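Local coordinates for FKBP-type peptidyl-prolyl cis-trans isomerase fkpA (Escherichia coli, PDB 1Q6H) that catalyses the cis-trans isomerisation of peptide bonds preceding proline and acts as a chaperone, helping proteins fold in the periplasm, at the interface of chains A and B. Residues are numbered along the deposited sequence; one frame, centred on the assembly and turned at random. Chains: chain A/B, FKBP-type peptidyl-prolyl cis-trans isomerase fkpA.

The interface of chains A and B. Residues chain A 68, 73, 76-77; chain B 16, 22-23, 25-27.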
loop_
_atom_site.group_PDB
_atom_site.type_symbol
_atom_site.label_atom_id
_atom_site.label_comp_id
_atom_site.label_asym_id
_atom_site.label_seq_id
_atom_site.Cartn_x
_atom_site.Cartn_y
_atom_site.Cartn_z
ATOM N N LEU A 68 21.149 -1.308 13.079
ATOM C CA LEU A 68 20.809 -0.135 12.314
ATOM C C LEU A 68 19.758 0.683 13.052
ATOM O O LEU A 68 18.737 0.140 13.466
ATOM C CB LEU A 68 20.249 -0.581 10.958
ATOM C CG LEU A 68 21.232 -1.299 10.039
ATOM C CD1 LEU A 68 20.531 -1.678 8.715
ATOM C CD2 LEU A 68 22.454 -0.459 9.775
ATOM N N ILE A 73 17.919 2.222 8.883
ATOM C CA ILE A 73 17.014 1.273 8.263
ATOM C C ILE A 73 16.315 1.940 7.078
ATOM O O ILE A 73 16.313 1.385 5.971
ATOM C CB ILE A 73 15.985 0.782 9.251
ATOM C CG1 ILE A 73 16.623 -0.183 10.255
ATOM C CG2 ILE A 73 14.842 0.121 8.535
ATOM C CD1 ILE A 73 15.650 -0.750 11.188
ATOM N N THR A 76 18.692 2.718 4.174
ATOM C CA THR A 76 19.082 1.493 3.511
ATOM C C THR A 76 17.934 1.008 2.640
ATOM O O THR A 76 18.104 0.714 1.457
ATOM C CB THR A 76 19.460 0.462 4.543
ATOM O OG1 THR A 76 20.595 0.922 5.289
ATOM C CG2 THR A 76 19.928 -0.815 3.882
ATOM N N LEU A 77 16.740 0.980 3.194
ATOM C CA LEU A 77 15.608 0.531 2.409
ATOM C C LEU A 77 15.270 1.442 1.245
ATOM O O LEU A 77 14.785 0.958 0.223
ATOM C CB LEU A 77 14.375 0.294 3.263
ATOM C CG LEU A 77 14.535 -0.780 4.334
ATOM C CD1 LEU A 77 13.235 -0.962 5.031
ATOM C CD2 LEU A 77 15.017 -2.085 3.766
ATOM N N PHE B 16 28.697 -4.998 7.838
ATOM C CA PHE B 16 28.119 -5.583 6.625
ATOM C C PHE B 16 29.078 -5.523 5.446
ATOM O O PHE B 16 29.570 -4.460 5.081
ATOM C CB PHE B 16 26.817 -4.896 6.276
ATOM C CG PHE B 16 25.822 -4.944 7.380
ATOM C CD1 PHE B 16 25.236 -6.136 7.735
ATOM C CD2 PHE B 16 25.500 -3.807 8.087
ATOM C CE1 PHE B 16 24.311 -6.189 8.759
ATOM C CE2 PHE B 16 24.597 -3.857 9.107
ATOM C CZ PHE B 16 23.995 -5.054 9.441
ATOM N N LYS B 22 23.508 -5.952 4.018
ATOM C CA LYS B 22 22.947 -4.785 4.707
ATOM C C LYS B 22 21.455 -4.616 4.432
ATOM O O LYS B 22 20.693 -4.363 5.341
ATOM C CB LYS B 22 23.694 -3.508 4.327
ATOM C CG LYS B 22 23.331 -2.323 5.204
ATOM C CD LYS B 22 24.257 -1.135 5.002
ATOM C CE LYS B 22 23.977 -0.087 6.051
ATOM N NZ LYS B 22 24.518 1.242 5.686
ATOM N N SER B 23 21.050 -4.783 3.182
ATOM C CA SER B 23 19.666 -4.609 2.811
ATOM C C SER B 23 18.825 -5.699 3.394
ATOM O O SER B 23 17.711 -5.436 3.854
ATOM C CB SER B 23 19.505 -4.547 1.297
ATOM O OG SER B 23 20.066 -3.346 0.827
ATOM N N TYR B 25 19.444 -7.240 6.201
ATOM C CA TYR B 25 19.360 -6.947 7.618
ATOM C C TYR B 25 18.325 -5.848 7.838
ATOM O O TYR B 25 17.505 -5.943 8.736
ATOM C CB TYR B 25 20.710 -6.537 8.165
ATOM C CG TYR B 25 20.748 -6.405 9.663
ATOM C CD1 TYR B 25 20.344 -5.223 10.284
ATOM C CD2 TYR B 25 21.217 -7.441 10.468
ATOM C CE1 TYR B 25 20.385 -5.090 11.674
ATOM C CE2 TYR B 25 21.276 -7.310 11.850
ATOM C CZ TYR B 25 20.860 -6.116 12.444
ATOM O OH TYR B 25 20.892 -5.956 13.814
ATOM N N ALA B 26 18.371 -4.820 7.006
ATOM C CA ALA B 26 17.459 -3.705 7.137
ATOM C C ALA B 26 16.036 -4.178 6.963
ATOM O O ALA B 26 15.154 -3.800 7.744
ATOM C CB ALA B 26 17.784 -2.656 6.150
ATOM N N LEU B 27 15.814 -5.012 5.946
ATOM C CA LEU B 27 14.506 -5.542 5.672
ATOM C C LEU B 27 14.017 -6.339 6.868
ATOM O O LEU B 27 12.891 -6.156 7.299
ATOM C CB LEU B 27 14.526 -6.431 4.415
ATOM C CG LEU B 27 13.996 -5.788 3.157
ATOM C CD1 LEU B 27 14.051 -6.796 1.962
ATOM C CD2 LEU B 27 12.582 -5.302 3.367
HETATM O O HOH W 1 20.567 -0.425 0.365
#
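B:Ala26 presents its methyl to A:Thr76, A:Leu77 and A:Leu68 of chain A. The methyl CG2 of A:Thr76 lies 3.6 Å from B:Ala26 CB. From the next position along the helix, A:Leu77 CD2 comes within 3.7 Å of B:Ala26 CB. A:Leu68 adds its CD1 methyl, 3.9 Å from B:Ala26 CB. The patch is where helix 70-112 of chain A, with loop residue A:Leu68 two positions before the helix starts, packs on helix 19-43 of chain B. The small side chain of B:Ala26 probably allows the close approach of A:Thr76 and A:Leu77.

A:Leu68 splits its two methyls between different partners. CD1 also touches B:Tyr25 at ring carbon CD1, and the two side chains run past each other in opposite directions. CD2 turns to the lysine chain, 4.0 Å from B:Lys22 CE, and to ring carbon CE2 of B:Phe16. At the other end, A:Leu77 CD2 reaches beyond the alanine to B:Leu27 CG, at 3.9 Å.

A:Thr76 has CG2 anti to its backbone N (chi1 -63° for OG1), which points this methyl at chain B. Its hydroxyl OG1 faces the aliphatic B:Lys22 CE at 3.6 Å. The lysine chain is extended and crosses the threonine with its methylenes.

No direct polar bond crosses this patch, so the grip is mainly apolar. A water adds an indirect polar link: water 1 sits 2.9 Å from the backbone carbonyl A:Thr76 O and 3.0 Å from the hydroxyl B:Ser23 OG.

Both chains are copies of one protein, and the two-fold symmetry repeats the patch with the chains exchanged. It is part of the homodimer interface of the deposited assembly, formed here by the helical N-terminal region, and probably helps hold the dimer together.

In the second shell, B:Lys22 CA lies over a face of B:Phe16. Contacts within chain B probably help to position the surface that meets A:Leu68. B:Phe16 in turn sets its CZ over one face of the B:Tyr25 ring, offset toward the rim.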